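Local coordinates for protein trilobed Protease (Pyrococcus furiosus, PDB 2GOP) that probably breaks down proteins or peptides as a hydrolase, and has a beta-propeller domain, described here, of open Velcro topology, at residues D19-G24 against G306-E311; N112-K117 against H179-V184; D223-R228 against A268-G273. One frame throughout, in Å; residues are numbered along the deposited sequence.

Interaction 1: D19-G24 against G306-E311; sequences DPRTKG and GFDVDE
The side chains of Arg21 and Asp308 cross obliquely, with Arg21 CD 3.8 Å from Asp308 OD2; the guanidinium and carboxylate planes are 58° apart, their charged atoms not touching. At the guanidinium edge, in its plane, sits Asp19 OD1, held side-on by both NE and NH2 of Arg21. Asp19 OD2 is engaged by Arg65. Asp308 turns to backbone: with CG anti to the backbone N (chi1 -162°), OD2 accepts the N-H of Thr22 at 2.9 Å, on its anti side and out of the carboxylate plane. Two residues on the pattern repeats, as Asp310 OD2 uses its anti lone pair for an almost straight bond from Gly24 N, 2.7 Å long. Thr22 CG2 lies against the backbone of the other strand, 3.6 Å from Asp310 N, while Thr22 OG1 turns to Leu26 O and a water that also links Gly24 O to Glu311 N. Pro20 CG rests 3.5 Å from Gly306 O. The strands run parallel, 6° apart, yet aspartate side chains rather than paired backbones carry the direct hydrogen bonds between them. These innermost strands of the first and last blades form the seam of an open Velcro propeller, where no strand is exchanged to close the ring.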
ATOM      1  N   ASP A  19       8.256  -3.230  17.156  1.00 38.05           N
ATOM      2  CA  ASP A  19       8.648  -4.574  16.759  1.00 37.49           C
ATOM      3  C   ASP A  19       8.794  -5.564  17.924  1.00 35.93           C
ATOM      4  O   ASP A  19       9.895  -6.111  18.163  1.00 38.60           O
ATOM      5  CB  ASP A  19       9.939  -4.510  15.945  1.00 36.10           C
ATOM      6  CG  ASP A  19      10.124  -5.716  15.040  1.00 37.98           C
ATOM      7  OD1 ASP A  19       9.238  -6.606  15.027  1.00 37.46           O
ATOM      8  OD2 ASP A  19      11.162  -5.767  14.341  1.00 40.43           O
ATOM      9  N   PRO A  20       7.677  -5.855  18.611  1.00 38.05           N
ATOM     10  CA  PRO A  20       7.704  -6.802  19.743  1.00 37.55           C
ATOM     11  C   PRO A  20       7.884  -8.234  19.263  1.00 39.48           C
ATOM     12  O   PRO A  20       7.307  -8.634  18.257  1.00 36.49           O
ATOM     13  CB  PRO A  20       6.326  -6.637  20.375  1.00 38.13           C
ATOM     14  CG  PRO A  20       5.451  -6.207  19.250  1.00 39.10           C
ATOM     15  CD  PRO A  20       6.318  -5.357  18.349  1.00 36.74           C
ATOM     16  N   ARG A  21       8.692  -8.987  19.995  1.00 40.39           N
ATOM     17  CA  ARG A  21       9.020 -10.349  19.648  1.00 41.56           C
ATOM     18  C   ARG A  21       9.054 -11.206  20.894  1.00 41.79           C
ATOM     19  O   ARG A  21       9.390 -10.727  21.983  1.00 41.75           O
ATOM     20  CB  ARG A  21      10.400 -10.397  18.991  1.00 43.70           C
ATOM     21  CG  ARG A  21      10.474  -9.644  17.676  1.00 45.92           C
ATOM     22  CD  ARG A  21       9.916 -10.473  16.570  1.00 47.48           C
ATOM     23  NE  ARG A  21       9.451  -9.649  15.468  1.00 50.00           N
ATOM     24  CZ  ARG A  21       9.092 -10.123  14.281  1.00 48.07           C
ATOM     25  NH1 ARG A  21       9.133 -11.429  14.028  1.00 44.43           N
ATOM     26  NH2 ARG A  21       8.699  -9.275  13.337  1.00 50.62           N
ATOM     27  N   THR A  22       8.740 -12.482  20.724  1.00 43.28           N
ATOM     28  CA  THR A  22       8.849 -13.429  21.823  1.00 42.81           C
ATOM     29  C   THR A  22       9.205 -14.850  21.357  1.00 42.75           C
ATOM     30  O   THR A  22       8.732 -15.319  20.323  1.00 42.15           O
ATOM     31  CB  THR A  22       7.545 -13.458  22.652  1.00 41.33           C
ATOM     32  OG1 THR A  22       7.755 -14.224  23.849  1.00 44.55           O
ATOM     33  CG2 THR A  22       6.392 -14.052  21.836  1.00 38.96           C
ATOM     34  N   LYS A  23      10.074 -15.500  22.126  1.00 43.11           N
ATOM     35  CA  LYS A  23      10.346 -16.931  22.004  1.00 44.38           C
ATOM     36  C   LYS A  23      10.582 -17.448  23.402  1.00 45.52           C
ATOM     37  O   LYS A  23      11.343 -16.850  24.158  1.00 46.23           O
ATOM     38  CB  LYS A  23      11.595 -17.207  21.167  1.00 44.78           C
ATOM     39  CG  LYS A  23      11.481 -16.839  19.703  1.00 45.96           C
ATOM     40  CD  LYS A  23      10.452 -17.677  18.969  1.00 43.92           C
ATOM     41  CE  LYS A  23      10.456 -17.345  17.484  1.00 46.08           C
ATOM     42  NZ  LYS A  23       9.462 -18.129  16.703  1.00 46.01           N
ATOM     43  N   GLY A  24       9.927 -18.548  23.753  1.00 46.04           N
ATOM     44  CA  GLY A  24      10.087 -19.137  25.067  1.00 45.72           C
ATOM     45  C   GLY A  24       9.742 -18.156  26.168  1.00 45.25           C
ATOM     46  O   GLY A  24       8.636 -17.632  26.208  1.00 44.14           O
ATOM     47  N   GLY A 306       1.433  -4.055  16.605  1.00 42.25           N
ATOM     48  CA  GLY A 306       2.333  -5.188  16.477  1.00 41.48           C
ATOM     49  C   GLY A 306       2.250  -6.139  17.662  1.00 40.59           C
ATOM     50  O   GLY A 306       2.047  -5.726  18.810  1.00 41.35           O
ATOM     51  N   PHE A 307       2.431  -7.423  17.377  1.00 38.26           N
ATOM     52  CA  PHE A 307       2.406  -8.442  18.401  1.00 37.68           C
ATOM     53  C   PHE A 307       3.220  -9.633  17.936  1.00 38.18           C
ATOM     54  O   PHE A 307       3.628  -9.710  16.775  1.00 38.94           O
ATOM     55  CB  PHE A 307       0.965  -8.892  18.665  1.00 39.18           C
ATOM     56  CG  PHE A 307       0.366  -9.657  17.516  1.00 37.88           C
ATOM     57  CD1 PHE A 307      -0.195  -8.989  16.438  1.00 41.84           C
ATOM     58  CD2 PHE A 307       0.385 -11.037  17.510  1.00 41.49           C
ATOM     59  CE1 PHE A 307      -0.721  -9.692  15.370  1.00 39.95           C
ATOM     60  CE2 PHE A 307      -0.139 -11.740  16.441  1.00 43.21           C
ATOM     61  CZ  PHE A 307      -0.684 -11.061  15.375  1.00 37.23           C
ATOM     62  N   ASP A 308       3.432 -10.574  18.843  1.00 38.65           N
ATOM     63  CA  ASP A 308       4.052 -11.840  18.493  1.00 38.77           C
ATOM     64  C   ASP A 308       3.537 -12.886  19.450  1.00 37.06           C
ATOM     65  O   ASP A 308       3.002 -12.553  20.502  1.00 36.84           O
ATOM     66  CB  ASP A 308       5.571 -11.724  18.596  1.00 38.30           C
ATOM     67  CG  ASP A 308       6.300 -12.819  17.866  1.00 39.30           C
ATOM     68  OD1 ASP A 308       5.698 -13.495  17.002  1.00 41.65           O
ATOM     69  OD2 ASP A 308       7.500 -12.989  18.158  1.00 39.37           O
ATOM     70  N   VAL A 309       3.701 -14.151  19.088  1.00 40.64           N
ATOM     71  CA  VAL A 309       3.226 -15.257  19.920  1.00 40.49           C
ATOM     72  C   VAL A 309       4.160 -16.468  19.824  1.00 40.60           C
ATOM     73  O   VAL A 309       4.597 -16.851  18.740  1.00 39.35           O
ATOM     74  CB  VAL A 309       1.773 -15.659  19.543  1.00 41.45           C
ATOM     75  CG1 VAL A 309       1.637 -15.874  18.029  1.00 44.52           C
ATOM     76  CG2 VAL A 309       1.339 -16.900  20.301  1.00 41.35           C
ATOM     77  N   ASP A 310       4.488 -17.043  20.977  1.00 41.66           N
ATOM     78  CA  ASP A 310       5.154 -18.343  21.024  1.00 42.13           C
ATOM     79  C   ASP A 310       4.521 -19.120  22.182  1.00 43.41           C
ATOM     80  O   ASP A 310       3.420 -19.648  22.016  1.00 45.58           O
ATOM     81  CB  ASP A 310       6.682 -18.181  21.130  1.00 41.27           C
ATOM     82  CG  ASP A 310       7.432 -19.514  21.067  1.00 41.67           C
ATOM     83  OD1 ASP A 310       7.113 -20.360  20.207  1.00 39.70           O
ATOM     84  OD2 ASP A 310       8.355 -19.710  21.883  1.00 42.34           O
ATOM     85  N   GLU A 311       5.161 -19.164  23.348  1.00 43.30           N
ATOM     86  CA  GLU A 311       4.538 -19.774  24.529  1.00 46.39           C
ATOM     87  C   GLU A 311       3.549 -18.803  25.154  1.00 46.86           C
ATOM     88  O   GLU A 311       2.556 -19.210  25.768  1.00 45.97           O
ATOM     89  CB  GLU A 311       5.595 -20.164  25.567  1.00 47.20           C
ATOM     90  CG  GLU A 311       6.452 -21.346  25.144  1.00 49.72           C
ATOM     91  CD  GLU A 311       7.582 -21.628  26.115  1.00 51.65           C
ATOM     92  OE1 GLU A 311       8.342 -22.593  25.870  1.00 54.97           O
ATOM     93  OE2 GLU A 311       7.718 -20.881  27.115  1.00 55.82           O
TER
HETATM   94  O   HOH W   1       6.782 -16.965  24.458  1.00 48.91           O
HETATM   95  O   HOH W   2       7.509 -16.331  18.082  1.00 61.84           O

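Interaction 2: N112-K117 against H179-V184; sequences NEDSRK and HRDKIV
Arg180 and Glu113 face each other at the start of the second segment's turn. The backbone N of Arg180 donates to a water that also bonds Glu113 OE2. Farther out, the Arg180 chain is bent at chi2 (-149°), and NH1 forms a salt bridge of 3.0 Å with Glu113 OE1, which lies at the guanidinium edge although the carboxylate plane is turned 79° from it. Glu113 has two conformers, so this bridge describes one of them. The carbonyl O of Arg180 accepts from a second water, itself bonded by the backbone N of Glu113.

Next comes Asp181, whose OD1 is the hub of the contact. Asn112 ND2 reaches it at 3.0 Å, nearly in line with the C-O bond, whereas Lys117 NZ arrives at 2.8 Å from above the carboxylate plane. A third water joins the same oxygen to Asn112 OD1. Lys117, bent at chi3 and chi4, also places NZ 2.8 Å from Asp114 OD2; its positive charge would offset the repulsion between Asp114 OD2 and Asp181 OD1, only 4.4 Å apart. Asp114 is steadied in turn by Arg116, and by its OD1 accepting from the backbone N of Arg116, an Asx turn, and from that of Lys117, which completes an Asx motif. Lys182 then closes the type II' turn through backbone bonds to His179.

Each segment contains the hairpin turn between the two innermost strands of its blade, 105-111 with 117-123 and 175-179 with 182-188, in adjacent blades. Trp178 of strand 175-179 touches the side chains of Asn112 and Lys117, and Arg116 bridges outward to Asp158 at the end of strand 151-158.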
ATOM      1  N   ASN A 112      14.521 -20.172  10.692  1.00 37.70           N
ATOM      2  CA  ASN A 112      13.990 -21.519  10.565  1.00 37.91           C
ATOM      3  C   ASN A 112      13.714 -22.109  11.957  1.00 38.01           C
ATOM      4  O   ASN A 112      14.349 -21.727  12.939  1.00 34.59           O
ATOM      5  CB  ASN A 112      14.991 -22.386   9.794  1.00 36.60           C
ATOM      6  CG  ASN A 112      14.482 -23.787   9.552  1.00 40.98           C
ATOM      7  OD1 ASN A 112      14.374 -24.579  10.488  1.00 43.57           O
ATOM      8  ND2 ASN A 112      14.152 -24.102   8.296  1.00 39.04           N
ATOM      9  N   GLU A 113      12.751 -23.026  12.041  1.00 39.13           N
ATOM     10  CA  GLU A 113      12.400 -23.741  13.284  0.50 38.16           C
ATOM     11  C   GLU A 113      13.610 -24.384  13.957  1.00 38.16           C
ATOM     12  O   GLU A 113      13.606 -24.661  15.158  1.00 39.15           O
ATOM     13  CB  GLU A 113      11.402 -24.865  12.980  0.50 38.20           C
ATOM     14  CG  GLU A 113       9.984 -24.414  12.645  0.50 37.96           C
ATOM     15  CD  GLU A 113       9.122 -25.541  12.074  0.50 37.69           C
ATOM     16  OE1 GLU A 113       9.576 -26.712  12.070  0.50 33.06           O
ATOM     17  OE2 GLU A 113       7.996 -25.253  11.617  0.50 37.53           O
ATOM     18  N   ASP A 114      14.639 -24.681  13.167  1.00 37.70           N
ATOM     19  CA  ASP A 114      15.850 -25.323  13.699  1.00 38.34           C
ATOM     20  C   ASP A 114      16.840 -24.387  14.414  1.00 38.92           C
ATOM     21  O   ASP A 114      17.908 -24.839  14.844  1.00 41.28           O
ATOM     22  CB  ASP A 114      16.568 -26.129  12.602  1.00 38.94           C
ATOM     23  CG  ASP A 114      17.168 -25.263  11.500  1.00 37.91           C
ATOM     24  OD1 ASP A 114      17.239 -24.027  11.633  1.00 38.28           O
ATOM     25  OD2 ASP A 114      17.587 -25.844  10.474  1.00 45.57           O
ATOM     26  N   SER A 115      16.515 -23.093  14.516  1.00 37.76           N
ATOM     27  CA  SER A 115      17.387 -22.098  15.176  1.00 38.78           C
ATOM     28  C   SER A 115      18.800 -22.080  14.594  1.00 37.87           C
ATOM     29  O   SER A 115      19.748 -21.702  15.274  1.00 39.28           O
ATOM     30  CB  SER A 115      17.485 -22.357  16.694  1.00 34.29           C
ATOM     31  OG  SER A 115      16.219 -22.420  17.292  1.00 36.88           O
ATOM     32  N   ARG A 116      18.939 -22.513  13.348  1.00 40.29           N
ATOM     33  CA  ARG A 116      20.243 -22.568  12.689  1.00 42.26           C
ATOM     34  C   ARG A 116      20.194 -21.836  11.349  1.00 42.21           C
ATOM     35  O   ARG A 116      21.075 -21.017  11.061  1.00 45.10           O
ATOM     36  CB  ARG A 116      20.676 -24.028  12.531  1.00 43.29           C
ATOM     37  CG  ARG A 116      21.857 -24.260  11.641  1.00 44.62           C
ATOM     38  CD  ARG A 116      22.025 -25.747  11.322  1.00 47.64           C
ATOM     39  NE  ARG A 116      22.301 -25.922   9.897  1.00 54.09           N
ATOM     40  CZ  ARG A 116      21.525 -26.575   9.027  1.00 56.99           C
ATOM     41  NH1 ARG A 116      20.416 -27.211   9.410  1.00 57.71           N
ATOM     42  NH2 ARG A 116      21.895 -26.632   7.747  1.00 58.03           N
ATOM     43  N   LYS A 117      19.172 -22.109  10.537  1.00 39.05           N
ATOM     44  CA  LYS A 117      19.016 -21.403   9.263  1.00 39.28           C
ATOM     45  C   LYS A 117      18.221 -20.100   9.395  1.00 39.30           C
ATOM     46  O   LYS A 117      17.243 -20.010  10.154  1.00 36.22           O
ATOM     47  CB  LYS A 117      18.367 -22.300   8.217  1.00 39.15           C
ATOM     48  CG  LYS A 117      19.156 -23.585   7.943  1.00 38.10           C
ATOM     49  CD  LYS A 117      18.661 -24.312   6.693  1.00 39.85           C
ATOM     50  CE  LYS A 117      17.235 -24.867   6.829  1.00 40.11           C
ATOM     51  NZ  LYS A 117      17.107 -26.028   7.765  1.00 39.14           N
ATOM     52  N   HIS A 179       8.399 -22.602   5.309  1.00 38.61           N
ATOM     53  CA  HIS A 179       7.399 -23.635   5.546  1.00 37.70           C
ATOM     54  C   HIS A 179       8.160 -24.920   5.829  1.00 37.08           C
ATOM     55  O   HIS A 179       8.513 -25.666   4.906  1.00 36.08           O
ATOM     56  CB  HIS A 179       6.459 -23.808   4.356  1.00 36.01           C
ATOM     57  CG  HIS A 179       5.367 -24.806   4.605  1.00 37.63           C
ATOM     58  ND1 HIS A 179       4.500 -24.713   5.679  1.00 34.52           N
ATOM     59  CD2 HIS A 179       5.005 -25.920   3.924  1.00 35.46           C
ATOM     60  CE1 HIS A 179       3.658 -25.730   5.648  1.00 36.18           C
ATOM     61  NE2 HIS A 179       3.938 -26.475   4.590  1.00 34.91           N
ATOM     62  N   ARG A 180       8.399 -25.165   7.112  1.00 35.28           N
ATOM     63  CA  ARG A 180       9.403 -26.133   7.575  1.00 38.21           C
ATOM     64  C   ARG A 180      10.757 -25.839   6.910  1.00 36.59           C
ATOM     65  O   ARG A 180      11.272 -24.748   7.115  1.00 34.86           O
ATOM     66  CB  ARG A 180       8.908 -27.568   7.436  1.00 38.15           C
ATOM     67  CG  ARG A 180       7.679 -27.842   8.332  1.00 41.50           C
ATOM     68  CD  ARG A 180       7.605 -29.278   8.807  1.00 46.26           C
ATOM     69  NE  ARG A 180       6.452 -29.546   9.680  1.00 50.66           N
ATOM     70  CZ  ARG A 180       6.377 -29.241  10.981  1.00 54.00           C
ATOM     71  NH1 ARG A 180       7.378 -28.627  11.601  1.00 55.04           N
ATOM     72  NH2 ARG A 180       5.285 -29.548  11.673  1.00 55.14           N
ATOM     73  N   ASP A 181      11.321 -26.756   6.120  1.00 33.60           N
ATOM     74  CA  ASP A 181      12.603 -26.493   5.460  1.00 36.73           C
ATOM     75  C   ASP A 181      12.466 -25.932   4.048  1.00 38.41           C
ATOM     76  O   ASP A 181      13.469 -25.700   3.365  1.00 37.87           O
ATOM     77  CB  ASP A 181      13.469 -27.750   5.453  1.00 36.16           C
ATOM     78  CG  ASP A 181      14.191 -27.969   6.775  1.00 37.87           C
ATOM     79  OD1 ASP A 181      14.510 -26.972   7.486  1.00 37.90           O
ATOM     80  OD2 ASP A 181      14.433 -29.141   7.098  1.00 39.89           O
ATOM     81  N   LYS A 182      11.228 -25.695   3.615  1.00 38.39           N
ATOM     82  CA  LYS A 182      10.977 -25.096   2.319  1.00 37.01           C
ATOM     83  C   LYS A 182      10.677 -23.614   2.475  1.00 36.63           C
ATOM     84  O   LYS A 182      10.412 -23.124   3.566  1.00 35.34           O
ATOM     85  CB  LYS A 182       9.816 -25.799   1.622  1.00 36.99           C
ATOM     86  CG  LYS A 182      10.036 -27.268   1.380  1.00 36.23           C
ATOM     87  CD  LYS A 182       9.007 -27.838   0.417  1.00 36.34           C
ATOM     88  CE  LYS A 182       9.078 -29.367   0.351  1.00 35.15           C
ATOM     89  NZ  LYS A 182       8.168 -29.954  -0.672  1.00 35.88           N
ATOM     90  N   ILE A 183      10.730 -22.893   1.366  1.00 37.76           N
ATOM     91  CA  ILE A 183      10.383 -21.490   1.362  1.00 36.52           C
ATOM     92  C   ILE A 183       9.179 -21.301   0.446  1.00 36.61           C
ATOM     93  O   ILE A 183       9.161 -21.769  -0.704  1.00 34.98           O
ATOM     94  CB  ILE A 183      11.567 -20.599   0.911  1.00 39.22           C
ATOM     95  CG1 ILE A 183      12.748 -20.755   1.887  1.00 40.15           C
ATOM     96  CG2 ILE A 183      11.152 -19.142   0.877  1.00 35.93           C
ATOM     97  CD1 ILE A 183      14.079 -20.458   1.250  1.00 44.73           C
ATOM     98  N   VAL A 184       8.163 -20.635   0.978  1.00 35.99           N
ATOM     99  CA  VAL A 184       6.979 -20.292   0.197  1.00 34.92           C
ATOM    100  C   VAL A 184       7.204 -18.888  -0.344  1.00 34.66           C
ATOM    101  O   VAL A 184       7.446 -17.969   0.421  1.00 36.37           O
ATOM    102  CB  VAL A 184       5.725 -20.331   1.072  1.00 35.81           C
ATOM    103  CG1 VAL A 184       4.499 -19.777   0.316  1.00 36.73           C
ATOM    104  CG2 VAL A 184       5.500 -21.766   1.562  1.00 37.97           C
TER
HETATM  105  O   HOH W   3      13.795 -27.344  10.512  1.00 62.11           O
HETATM  106  O   HOH W   4      11.092 -23.382   9.661  1.00 41.61           O
HETATM  107  O   HOH W   5       7.749 -23.530   9.504  1.00 58.13           O

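Interaction 3: D223-R228 against A268-G273; sequences DSDGER and AKIKDG
Asp225 leans over the end of strand 264-271, and its side chain meets a different part of that strand and its turn at each step. CB lies 3.9 Å from Ile270 O. CG, in the crowded position between the backbone N and the carbonyl carbon (chi1 63°), comes within 4.1 Å of Ile270 CG1. The carboxylate divides its work. OD1 turns back to its own loop and accepts from the backbone N of Glu227, an Asx turn, and of Arg228, an Asx motif; the two bonds hold the rotation of the group. OD2 crosses to the other segment and takes the N-H of Gly273 at 2.7 Å, almost in line with the C-O bond, though the hydrogen bond is bent, with an N-H...O angle of 133°.

Ile270 packs against this loop: its CG2 sits 3.5 Å from Asp225 N, and its CD1 reaches Arg228 CB at 3.7 Å. Two residues before Asp225, Asp223, with CG anti to the backbone N, sends OD2 to Ile270 N, a 2.9 Å bond in which OD2 is met on its anti side, 32° out of the carboxylate plane, while OD2 lies 3.5 Å from Lys269 CB.

The segments come from the innermost strands, 219-224 and 264-271, of adjacent blades, with the turns that follow them. Within its own blade Ile270 packs on Val275 of strand 274-281, and Arg228 touches Ile248 of strand 245-249.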
ATOM      1  N   ASP A 223       2.421 -16.401   6.781  1.00 34.91           N
ATOM      2  CA  ASP A 223       2.966 -17.178   7.902  1.00 34.67           C
ATOM      3  C   ASP A 223       2.676 -18.652   7.721  1.00 34.51           C
ATOM      4  O   ASP A 223       1.812 -19.019   6.944  1.00 33.41           O
ATOM      5  CB  ASP A 223       2.352 -16.704   9.233  1.00 36.58           C
ATOM      6  CG  ASP A 223       3.206 -17.049  10.439  1.00 38.47           C
ATOM      7  OD1 ASP A 223       4.361 -17.512  10.255  1.00 33.67           O
ATOM      8  OD2 ASP A 223       2.711 -16.864  11.576  1.00 36.15           O
ATOM      9  N   SER A 224       3.394 -19.489   8.458  1.00 36.00           N
ATOM     10  CA  SER A 224       3.152 -20.927   8.470  1.00 35.93           C
ATOM     11  C   SER A 224       3.467 -21.462   9.864  1.00 37.07           C
ATOM     12  O   SER A 224       4.384 -20.968  10.509  1.00 35.30           O
ATOM     13  CB  SER A 224       4.056 -21.626   7.444  1.00 37.88           C
ATOM     14  OG  SER A 224       4.020 -23.036   7.613  1.00 36.51           O
ATOM     15  N   ASP A 225       2.713 -22.464  10.319  1.00 35.79           N
ATOM     16  CA  ASP A 225       3.058 -23.186  11.553  1.00 37.57           C
ATOM     17  C   ASP A 225       3.739 -24.544  11.295  1.00 36.33           C
ATOM     18  O   ASP A 225       3.861 -25.361  12.208  1.00 34.74           O
ATOM     19  CB  ASP A 225       1.825 -23.350  12.470  1.00 37.49           C
ATOM     20  CG  ASP A 225       0.709 -24.192  11.856  1.00 40.35           C
ATOM     21  OD1 ASP A 225       0.910 -24.864  10.814  1.00 41.36           O
ATOM     22  OD2 ASP A 225      -0.396 -24.166  12.443  1.00 39.63           O
ATOM     23  N   GLY A 226       4.183 -24.775  10.059  1.00 36.60           N
ATOM     24  CA  GLY A 226       4.801 -26.040   9.669  1.00 39.09           C
ATOM     25  C   GLY A 226       3.847 -26.991   8.971  1.00 40.80           C
ATOM     26  O   GLY A 226       4.283 -27.925   8.297  1.00 39.74           O
ATOM     27  N   GLU A 227       2.551 -26.748   9.136  1.00 37.99           N
ATOM     28  CA  GLU A 227       1.506 -27.580   8.567  1.00 37.45           C
ATOM     29  C   GLU A 227       0.536 -26.729   7.755  1.00 37.19           C
ATOM     30  O   GLU A 227       0.332 -26.971   6.558  1.00 37.49           O
ATOM     31  CB  GLU A 227       0.780 -28.334   9.681  1.00 36.44           C
ATOM     32  CG  GLU A 227       1.662 -29.332  10.439  1.00 44.35           C
ATOM     33  CD  GLU A 227       2.256 -30.423   9.531  1.00 48.85           C
ATOM     34  OE1 GLU A 227       1.683 -30.687   8.456  1.00 51.74           O
ATOM     35  OE2 GLU A 227       3.289 -31.025   9.899  1.00 53.42           O
ATOM     36  N   ARG A 228      -0.033 -25.721   8.411  1.00 37.01           N
ATOM     37  CA  ARG A 228      -0.995 -24.812   7.791  0.50 36.12           C
ATOM     38  C   ARG A 228      -0.304 -23.545   7.332  1.00 34.50           C
ATOM     39  O   ARG A 228       0.569 -23.032   8.010  1.00 37.07           O
ATOM     40  CB  ARG A 228      -2.110 -24.446   8.774  0.50 36.74           C
ATOM     41  CG  ARG A 228      -3.133 -25.550   8.972  0.50 41.09           C
ATOM     42  CD  ARG A 228      -4.233 -25.132   9.923  0.50 39.84           C
ATOM     43  NE  ARG A 228      -5.123 -26.254  10.209  0.50 42.57           N
ATOM     44  CZ  ARG A 228      -6.135 -26.224  11.077  0.50 43.55           C
ATOM     45  NH1 ARG A 228      -6.413 -25.116  11.770  0.50 43.12           N
ATOM     46  NH2 ARG A 228      -6.868 -27.317  11.258  0.50 40.34           N
ATOM     47  N   ALA A 268      -1.254 -10.692  11.193  1.00 36.63           N
ATOM     48  CA  ALA A 268      -1.802 -12.011  11.511  1.00 36.30           C
ATOM     49  C   ALA A 268      -0.676 -13.038  11.560  1.00 35.16           C
ATOM     50  O   ALA A 268       0.256 -12.970  10.774  1.00 34.52           O
ATOM     51  CB  ALA A 268      -2.843 -12.416  10.461  1.00 34.64           C
ATOM     52  N   LYS A 269      -0.765 -13.981  12.493  1.00 34.37           N
ATOM     53  CA  LYS A 269       0.229 -15.033  12.660  1.00 38.79           C
ATOM     54  C   LYS A 269      -0.486 -16.331  12.994  1.00 36.91           C
ATOM     55  O   LYS A 269      -1.578 -16.302  13.530  1.00 42.23           O
ATOM     56  CB  LYS A 269       1.216 -14.653  13.771  1.00 39.77           C
ATOM     57  CG  LYS A 269       2.115 -13.487  13.409  1.00 43.92           C
ATOM     58  CD  LYS A 269       3.104 -13.137  14.516  1.00 46.36           C
ATOM     59  CE  LYS A 269       4.324 -12.387  13.962  1.00 51.84           C
ATOM     60  NZ  LYS A 269       4.959 -11.431  14.931  1.00 57.68           N
ATOM     61  N   ILE A 270       0.115 -17.463  12.660  1.00 37.52           N
ATOM     62  CA  ILE A 270      -0.479 -18.764  12.931  1.00 38.45           C
ATOM     63  C   ILE A 270       0.480 -19.554  13.804  1.00 40.01           C
ATOM     64  O   ILE A 270       1.671 -19.622  13.522  1.00 41.46           O
ATOM     65  CB  ILE A 270      -0.827 -19.549  11.619  1.00 39.43           C
ATOM     66  CG1 ILE A 270      -1.619 -20.826  11.931  1.00 38.59           C
ATOM     67  CG2 ILE A 270       0.429 -19.897  10.817  1.00 37.17           C
ATOM     68  CD1 ILE A 270      -2.413 -21.360  10.746  1.00 39.69           C
ATOM     69  N   LYS A 271      -0.049 -20.145  14.867  1.00 42.80           N
ATOM     70  CA  LYS A 271       0.744 -20.963  15.767  1.00 42.41           C
ATOM     71  C   LYS A 271      -0.090 -22.121  16.284  1.00 42.35           C
ATOM     72  O   LYS A 271      -1.169 -21.917  16.844  1.00 42.19           O
ATOM     73  CB  LYS A 271       1.270 -20.137  16.937  1.00 44.83           C
ATOM     74  CG  LYS A 271       1.913 -21.014  17.993  1.00 46.74           C
ATOM     75  CD  LYS A 271       3.136 -20.409  18.623  1.00 50.27           C
ATOM     76  CE  LYS A 271       3.777 -21.442  19.534  1.00 52.94           C
ATOM     77  NZ  LYS A 271       4.123 -22.670  18.770  1.00 56.29           N
ATOM     78  N   ASP A 272       0.408 -23.338  16.095  1.00 41.05           N
ATOM     79  CA  ASP A 272      -0.322 -24.533  16.513  1.00 44.08           C
ATOM     80  C   ASP A 272      -1.750 -24.518  15.975  1.00 43.71           C
ATOM     81  O   ASP A 272      -2.698 -24.845  16.698  1.00 44.60           O
ATOM     82  CB  ASP A 272      -0.332 -24.666  18.047  1.00 47.13           C
ATOM     83  CG  ASP A 272       1.061 -24.898  18.631  1.00 56.21           C
ATOM     84  OD1 ASP A 272       1.970 -25.330  17.887  1.00 61.16           O
ATOM     85  OD2 ASP A 272       1.245 -24.649  19.849  1.00 64.71           O
ATOM     86  N   GLY A 273      -1.897 -24.109  14.713  1.00 40.32           N
ATOM     87  CA  GLY A 273      -3.190 -24.110  14.033  1.00 39.68           C
ATOM     88  C   GLY A 273      -4.156 -23.021  14.463  1.00 38.86           C
ATOM     89  O   GLY A 273      -5.276 -22.972  13.979  1.00 39.63           O
TER

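In the fold
All three interactions join neighbouring blades of a seven-bladed propeller along their innermost strands and the turns that follow. Interaction 1 closes the ring between first and last blades; interactions 2 and 3 join successive blades between them. Interaction 3 connects to both others: Lys269 NZ lies 3.0 Å from Asp308 OD1 in a salt bridge and bonds Phe307 O, while Ser224 OG lies 2.6 Å from His179 ND1, a probable hydrogen bond, and Glu227 pairs with Arg180. Its centre is about 14 Å from that of interaction 1 and 13 Å from that of interaction 2. Interactions 1 and 2 do not touch, their nearest atoms being about 7 Å apart.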